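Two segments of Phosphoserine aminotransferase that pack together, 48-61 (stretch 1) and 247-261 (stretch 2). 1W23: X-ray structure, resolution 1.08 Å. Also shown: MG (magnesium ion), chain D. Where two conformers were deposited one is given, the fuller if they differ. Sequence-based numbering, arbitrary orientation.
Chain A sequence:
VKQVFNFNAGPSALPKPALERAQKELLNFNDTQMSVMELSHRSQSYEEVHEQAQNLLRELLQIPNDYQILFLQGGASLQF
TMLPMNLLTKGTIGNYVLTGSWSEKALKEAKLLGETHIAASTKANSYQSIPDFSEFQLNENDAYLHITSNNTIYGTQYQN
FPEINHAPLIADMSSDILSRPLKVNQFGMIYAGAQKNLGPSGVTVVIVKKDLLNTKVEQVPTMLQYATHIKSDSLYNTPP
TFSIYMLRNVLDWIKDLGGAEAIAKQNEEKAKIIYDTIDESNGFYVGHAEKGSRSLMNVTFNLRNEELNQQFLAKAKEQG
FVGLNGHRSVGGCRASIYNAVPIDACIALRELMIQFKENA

Stretch 1, residues 48-61: EVHEQAQNLLRELL
Stretch 2 (247-261) LRNVLDWIKDLGGAE

Two helices of one chain, far apart in sequence, pack side by side with their N-to-C directions 37° apart (signed crossing angle 37°) and their axes 8.9 Å apart at closest approach. Stretch 1 is already helical at Glu48, with i to i+4 backbone hydrogen bonds such as Ala53 N to Val49 O (2.9 Å). Stretch 2 enters in mid-helix at Leu247, and the helix runs to Asp256; the chain then turns and is in a new helix by Ala260. The register is set by the CA pairs Ala53–Arg248 (4.5 Å), Leu56–Leu251 (6.3 Å) and Leu60–Gly259 (5.9 Å). The small methyl of Ala53 suits the tightest of these, with its CB 4.0 Å from Arg248 CB. Together the stretches bury 732 Å², and Arg248, Leu60 and Leu251 cover the most.

Arg248 points toward stretch 1 and fills a hole formed by Val49, Gln52, Ala53 and Leu56. Its rotamer is t, m, m with chi4 at -89°, a folded chain whose CG packs on the backbone of Val49 and Ala53, 3.9 Å from both Val49 O and Ala53 N, while Arg248 CD lies 4.0 Å from Leu56 CD1. The guanidinium is then free for polar work. Its NH1 donates to Gln52 OE1 at 2.7 Å, the oxygen lying at the edge near the guanidinium plane; Gln52 is m, t with chi3 at 15°. Within stretch 2, Arg248 NE and NH2 each donate to Asn249 OD1 at 3.0 Å, and Asp252 OD2 makes a long salt bridge to Arg248 NE at 3.7 Å, well out of the plane, so only charge acts there. A water donates to both Gln52 OE1 (3.1 Å) and Asp252 OD2 (2.6 Å), forming a water bridge between the helices beside the direct bond.

Leu251 (m, t) is the reciprocal knob, set among Ala53, Leu56, Leu57 and Leu60. Its CD1 lies 3.6 Å from Leu57 CG, and its CB 3.9 Å from Leu56 CB. Leu56 (m, t) in turn sits among Arg248, Leu251, Asp252 and Lys255. A branched, apolar side chain suits these sites, since it fills a hole between helical turns without asking for a hydrogen bond.

Leu60 (m, t) closes the contact, sitting among Leu251, Ile254, Lys255 and Gly259. Its CD1 is 4.0 Å from Leu251 CD2; its CD2 is 4.2 Å from Ile254 CG2 and 3.8 Å from Gly259 CA. The turn here is a Schellman motif: Gly258 has phi/psi 114/13, and Gly258 N to Lys255 O (3.0 Å) and Gly259 N to Ile254 O (2.9 Å) bond back into the last turn. At Gly258 a CB would jam against the preceding carbonyl oxygen; at Gly259 (76/-163) the positive phi itself favours glycine. Beyond it, a water donates to Leu60 O (2.8 Å) and accepts from Ala260 N (2.9 Å).

At the border, Lys255, t at all four chi angles, lays its methylenes along Leu56, with Lys255 CD 3.8 Å from Leu56 CD2, and still carries its charge outward. There the carboxylate of exposed Glu59 (t, t, chi3 4°) meets it in a salt bridge, Lys255 NZ to Glu59 OE1 at 2.8 Å.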

# COMPACT_ATOMS: atom_id res chain seq x y z
N GLU A 48 -2.11 -2.68 -18.94
CA GLU A 48 -2.91 -3.85 -19.27
C GLU A 48 -3.31 -4.63 -18.00
O GLU A 48 -4.46 -5.09 -17.92
CB GLU A 48 -2.15 -4.82 -20.21
CG GLU A 48 -1.94 -4.38 -21.60
CD GLU A 48 -1.07 -5.35 -22.42
OE1 GLU A 48 -0.58 -6.38 -21.90
OE2 GLU A 48 -0.88 -5.01 -23.64
N VAL A 49 -2.40 -4.81 -17.05
CA VAL A 49 -2.72 -5.49 -15.81
C VAL A 49 -3.79 -4.72 -15.00
O VAL A 49 -4.75 -5.32 -14.51
CB VAL A 49 -1.44 -5.63 -14.97
CG1 VAL A 49 -1.77 -6.10 -13.55
CG2 VAL A 49 -0.43 -6.56 -15.62
N HIS A 50 -3.62 -3.41 -14.88
CA HIS A 50 -4.52 -2.55 -14.14
C HIS A 50 -5.92 -2.69 -14.70
O HIS A 50 -6.92 -2.85 -13.99
CB HIS A 50 -3.96 -1.14 -14.12
CG HIS A 50 -4.44 -0.08 -13.17
ND1 HIS A 50 -3.99 0.09 -11.88
CD2 HIS A 50 -5.34 0.92 -13.39
CE1 HIS A 50 -4.60 1.13 -11.33
NE2 HIS A 50 -5.43 1.66 -12.22
N GLU A 51 -6.03 -2.56 -16.02
CA GLU A 51 -7.30 -2.64 -16.72
C GLU A 51 -7.93 -4.05 -16.61
O GLU A 51 -9.14 -4.18 -16.41
CB GLU A 51 -7.12 -2.27 -18.17
CG GLU A 51 -8.15 -2.71 -19.18
CD GLU A 51 -7.88 -2.13 -20.55
OE1 GLU A 51 -8.52 -1.11 -20.85
OE2 GLU A 51 -7.06 -2.67 -21.33
N GLN A 52 -7.10 -5.09 -16.76
CA GLN A 52 -7.63 -6.44 -16.65
C GLN A 52 -8.17 -6.74 -15.26
O GLN A 52 -9.20 -7.40 -15.12
CB GLN A 52 -6.56 -7.49 -16.95
CG GLN A 52 -6.28 -7.79 -18.40
CD GLN A 52 -5.20 -8.85 -18.61
OE1 GLN A 52 -4.85 -9.56 -17.67
NE2 GLN A 52 -4.71 -8.93 -19.85
N ALA A 53 -7.46 -6.24 -14.24
CA ALA A 53 -7.98 -6.46 -12.86
C ALA A 53 -9.36 -5.86 -12.71
O ALA A 53 -10.28 -6.47 -12.13
CB ALA A 53 -7.02 -5.84 -11.82
N GLN A 54 -9.55 -4.63 -13.21
CA GLN A 54 -10.89 -4.02 -13.19
C GLN A 54 -11.89 -4.84 -13.99
O GLN A 54 -13.02 -5.08 -13.52
CB GLN A 54 -10.81 -2.58 -13.70
CG GLN A 54 -9.97 -1.67 -12.83
CD GLN A 54 -9.95 -0.21 -13.22
OE1 GLN A 54 -8.92 0.47 -13.35
NE2 GLN A 54 -11.10 0.40 -13.47
N ASN A 55 -11.52 -5.22 -15.22
CA ASN A 55 -12.47 -5.93 -16.09
C ASN A 55 -12.86 -7.29 -15.50
O ASN A 55 -14.03 -7.69 -15.64
CB ASN A 55 -11.87 -6.05 -17.49
CG ASN A 55 -11.86 -4.68 -18.18
OD1 ASN A 55 -12.50 -3.71 -17.78
ND2 ASN A 55 -11.10 -4.61 -19.26
N LEU A 56 -11.93 -7.97 -14.86
CA LEU A 56 -12.24 -9.26 -14.24
C LEU A 56 -13.19 -9.04 -13.08
O LEU A 56 -14.16 -9.78 -12.91
CB LEU A 56 -10.95 -9.94 -13.78
CG LEU A 56 -10.10 -10.56 -14.86
CD1 LEU A 56 -8.69 -10.91 -14.40
CD2 LEU A 56 -10.81 -11.83 -15.36
N LEU A 57 -12.94 -8.02 -12.22
CA LEU A 57 -13.88 -7.78 -11.14
C LEU A 57 -15.30 -7.45 -11.64
O LEU A 57 -16.30 -7.93 -11.13
CB LEU A 57 -13.39 -6.58 -10.28
CG LEU A 57 -12.44 -6.93 -9.17
CD1 LEU A 57 -11.60 -5.76 -8.68
CD2 LEU A 57 -13.22 -7.51 -7.99
N ARG A 58 -15.32 -6.65 -12.72
CA ARG A 58 -16.58 -6.25 -13.31
C ARG A 58 -17.37 -7.41 -13.82
O ARG A 58 -18.57 -7.53 -13.60
CB ARG A 58 -16.28 -5.27 -14.43
CG ARG A 58 -17.47 -4.71 -15.11
CD ARG A 58 -17.14 -3.49 -15.99
NE ARG A 58 -16.48 -2.38 -15.26
CZ ARG A 58 -17.19 -1.50 -14.54
NH1 ARG A 58 -18.51 -1.45 -14.39
NH2 ARG A 58 -16.55 -0.51 -13.89
N GLU A 59 -16.68 -8.32 -14.53
CA GLU A 59 -17.33 -9.53 -15.05
C GLU A 59 -17.77 -10.43 -13.90
O GLU A 59 -18.89 -10.97 -13.91
CB GLU A 59 -16.35 -10.30 -15.99
CG GLU A 59 -16.82 -11.61 -16.52
CD GLU A 59 -15.79 -12.36 -17.37
OE1 GLU A 59 -14.63 -11.90 -17.51
OE2 GLU A 59 -16.22 -13.45 -17.77
N LEU A 60 -16.89 -10.68 -12.92
CA LEU A 60 -17.14 -11.66 -11.90
C LEU A 60 -18.26 -11.25 -10.98
O LEU A 60 -19.03 -12.13 -10.56
CB LEU A 60 -15.85 -11.95 -11.13
CG LEU A 60 -14.82 -12.74 -11.87
CD1 LEU A 60 -13.46 -12.67 -11.16
CD2 LEU A 60 -15.25 -14.20 -12.03
N LEU A 61 -18.35 -9.98 -10.64
CA LEU A 61 -19.40 -9.49 -9.74
C LEU A 61 -20.57 -8.87 -10.50
O LEU A 61 -21.52 -8.45 -9.87
CB LEU A 61 -18.82 -8.52 -8.72
CG LEU A 61 -17.96 -9.10 -7.63
CD1 LEU A 61 -17.32 -7.97 -6.85
CD2 LEU A 61 -18.78 -9.99 -6.68
N LEU A 247 -3.66 -9.34 -7.38
CA LEU A 247 -5.10 -9.31 -7.42
C LEU A 247 -5.60 -9.79 -8.80
O LEU A 247 -6.50 -10.64 -8.87
CB LEU A 247 -5.58 -7.88 -7.11
CG LEU A 247 -7.07 -7.58 -7.37
CD1 LEU A 247 -8.00 -8.30 -6.53
CD2 LEU A 247 -7.26 -6.05 -7.28
N ARG A 248 -5.03 -9.27 -9.89
CA ARG A 248 -5.39 -9.74 -11.20
C ARG A 248 -5.24 -11.25 -11.27
O ARG A 248 -6.13 -11.96 -11.77
CB ARG A 248 -4.55 -8.97 -12.24
CG ARG A 248 -4.97 -9.16 -13.71
CD ARG A 248 -4.67 -10.53 -14.35
NE ARG A 248 -3.24 -10.89 -14.21
CZ ARG A 248 -2.33 -10.54 -15.08
NH1 ARG A 248 -2.62 -9.89 -16.21
NH2 ARG A 248 -1.03 -10.86 -14.83
N ASN A 249 -4.07 -11.77 -10.86
CA ASN A 249 -3.84 -13.22 -10.93
C ASN A 249 -4.87 -13.99 -10.13
O ASN A 249 -5.34 -15.07 -10.60
CB ASN A 249 -2.44 -13.56 -10.44
CG ASN A 249 -1.33 -13.16 -11.37
OD1 ASN A 249 -1.53 -12.50 -12.41
ND2 ASN A 249 -0.13 -13.65 -11.03
N VAL A 250 -5.24 -13.55 -8.95
CA VAL A 250 -6.27 -14.24 -8.14
C VAL A 250 -7.60 -14.20 -8.84
O VAL A 250 -8.32 -15.21 -8.90
CB VAL A 250 -6.33 -13.63 -6.73
CG1 VAL A 250 -7.53 -14.20 -5.97
CG2 VAL A 250 -5.04 -13.91 -5.98
N LEU A 251 -7.98 -13.05 -9.40
CA LEU A 251 -9.26 -12.96 -10.11
C LEU A 251 -9.29 -13.89 -11.33
O LEU A 251 -10.33 -14.48 -11.64
CB LEU A 251 -9.54 -11.51 -10.54
CG LEU A 251 -9.68 -10.49 -9.42
CD1 LEU A 251 -9.65 -9.09 -10.00
CD2 LEU A 251 -10.98 -10.73 -8.69
N ASP A 252 -8.19 -14.03 -12.03
CA ASP A 252 -8.12 -14.99 -13.17
C ASP A 252 -8.41 -16.40 -12.65
O ASP A 252 -9.12 -17.15 -13.34
CB ASP A 252 -6.76 -14.95 -13.85
CG ASP A 252 -6.65 -14.09 -15.08
OD1 ASP A 252 -7.66 -13.98 -15.82
OD2 ASP A 252 -5.55 -13.56 -15.31
N TRP A 253 -7.90 -16.77 -11.51
CA TRP A 253 -8.17 -18.10 -10.93
C TRP A 253 -9.63 -18.23 -10.54
O TRP A 253 -10.26 -19.27 -10.84
CB TRP A 253 -7.23 -18.31 -9.73
CG TRP A 253 -7.58 -19.49 -8.92
CD1 TRP A 253 -7.24 -20.79 -9.17
CD2 TRP A 253 -8.35 -19.51 -7.71
NE1 TRP A 253 -7.74 -21.62 -8.20
CE2 TRP A 253 -8.43 -20.85 -7.28
CE3 TRP A 253 -8.97 -18.55 -6.91
CZ2 TRP A 253 -9.10 -21.25 -6.13
CZ3 TRP A 253 -9.64 -18.94 -5.77
CH2 TRP A 253 -9.70 -20.27 -5.39
N ILE A 254 -10.25 -17.23 -9.91
CA ILE A 254 -11.66 -17.31 -9.60
C ILE A 254 -12.46 -17.57 -10.86
O ILE A 254 -13.38 -18.38 -10.88
CB ILE A 254 -12.16 -16.06 -8.83
CG1 ILE A 254 -11.42 -15.88 -7.49
CG2 ILE A 254 -13.66 -16.14 -8.60
CD1 ILE A 254 -11.76 -14.58 -6.76
N LYS A 255 -12.16 -16.79 -11.91
CA LYS A 255 -12.88 -16.96 -13.17
C LYS A 255 -12.67 -18.36 -13.72
O LYS A 255 -13.65 -18.99 -14.17
CB LYS A 255 -12.38 -15.88 -14.18
CG LYS A 255 -13.04 -16.05 -15.56
CD LYS A 255 -12.74 -14.90 -16.49
CE LYS A 255 -13.27 -15.12 -17.88
NZ LYS A 255 -13.06 -13.91 -18.73
N ASP A 256 -11.44 -18.87 -13.73
CA ASP A 256 -11.15 -20.19 -14.30
C ASP A 256 -11.95 -21.27 -13.61
O ASP A 256 -12.35 -22.24 -14.26
CB ASP A 256 -9.65 -20.45 -14.16
CG ASP A 256 -8.77 -19.64 -15.13
OD1 ASP A 256 -9.32 -19.00 -16.04
OD2 ASP A 256 -7.54 -19.67 -14.90
N LEU A 257 -12.20 -21.15 -12.30
CA LEU A 257 -12.90 -22.18 -11.54
C LEU A 257 -14.41 -22.06 -11.64
O LEU A 257 -15.12 -22.89 -11.07
CB LEU A 257 -12.35 -22.20 -10.10
CG LEU A 257 -11.08 -23.09 -10.00
CD1 LEU A 257 -9.87 -22.61 -10.78
CD2 LEU A 257 -10.77 -23.23 -8.52
N GLY A 258 -14.92 -21.04 -12.37
CA GLY A 258 -16.35 -20.92 -12.60
C GLY A 258 -16.99 -19.69 -11.97
O GLY A 258 -18.21 -19.59 -11.91
N GLY A 259 -16.21 -18.73 -11.51
CA GLY A 259 -16.76 -17.50 -11.05
C GLY A 259 -17.40 -17.58 -9.68
O GLY A 259 -17.19 -18.49 -8.90
N ALA A 260 -18.22 -16.54 -9.39
CA ALA A 260 -18.80 -16.38 -8.08
C ALA A 260 -19.74 -17.50 -7.74
O ALA A 260 -19.83 -17.90 -6.56
CB ALA A 260 -19.51 -15.03 -8.02
N GLU A 261 -20.53 -18.01 -8.69
CA GLU A 261 -21.45 -19.10 -8.40
C GLU A 261 -20.70 -20.35 -8.01
O GLU A 261 -21.06 -21.10 -7.08
CB GLU A 261 -22.38 -19.39 -9.59
CG GLU A 261 -23.33 -18.29 -9.92
CD GLU A 261 -24.43 -18.80 -10.86
OE1 GLU A 261 -24.35 -19.92 -11.45
OE2 GLU A 261 -25.45 -18.06 -11.00
MG MG D . -8.68 -17.82 -17.48
O HOH W 1 -4.51 -12.63 -17.56
O HOH W 2 -18.93 -14.74 -11.50
O HOH W 3 -9.19 -16.26 -16.17
O HOH W 4 -6.84 -17.90 -16.69
O HOH W 5 -10.62 -17.87 -18.27
O HOH W 6 -8.09 -16.44 -18.89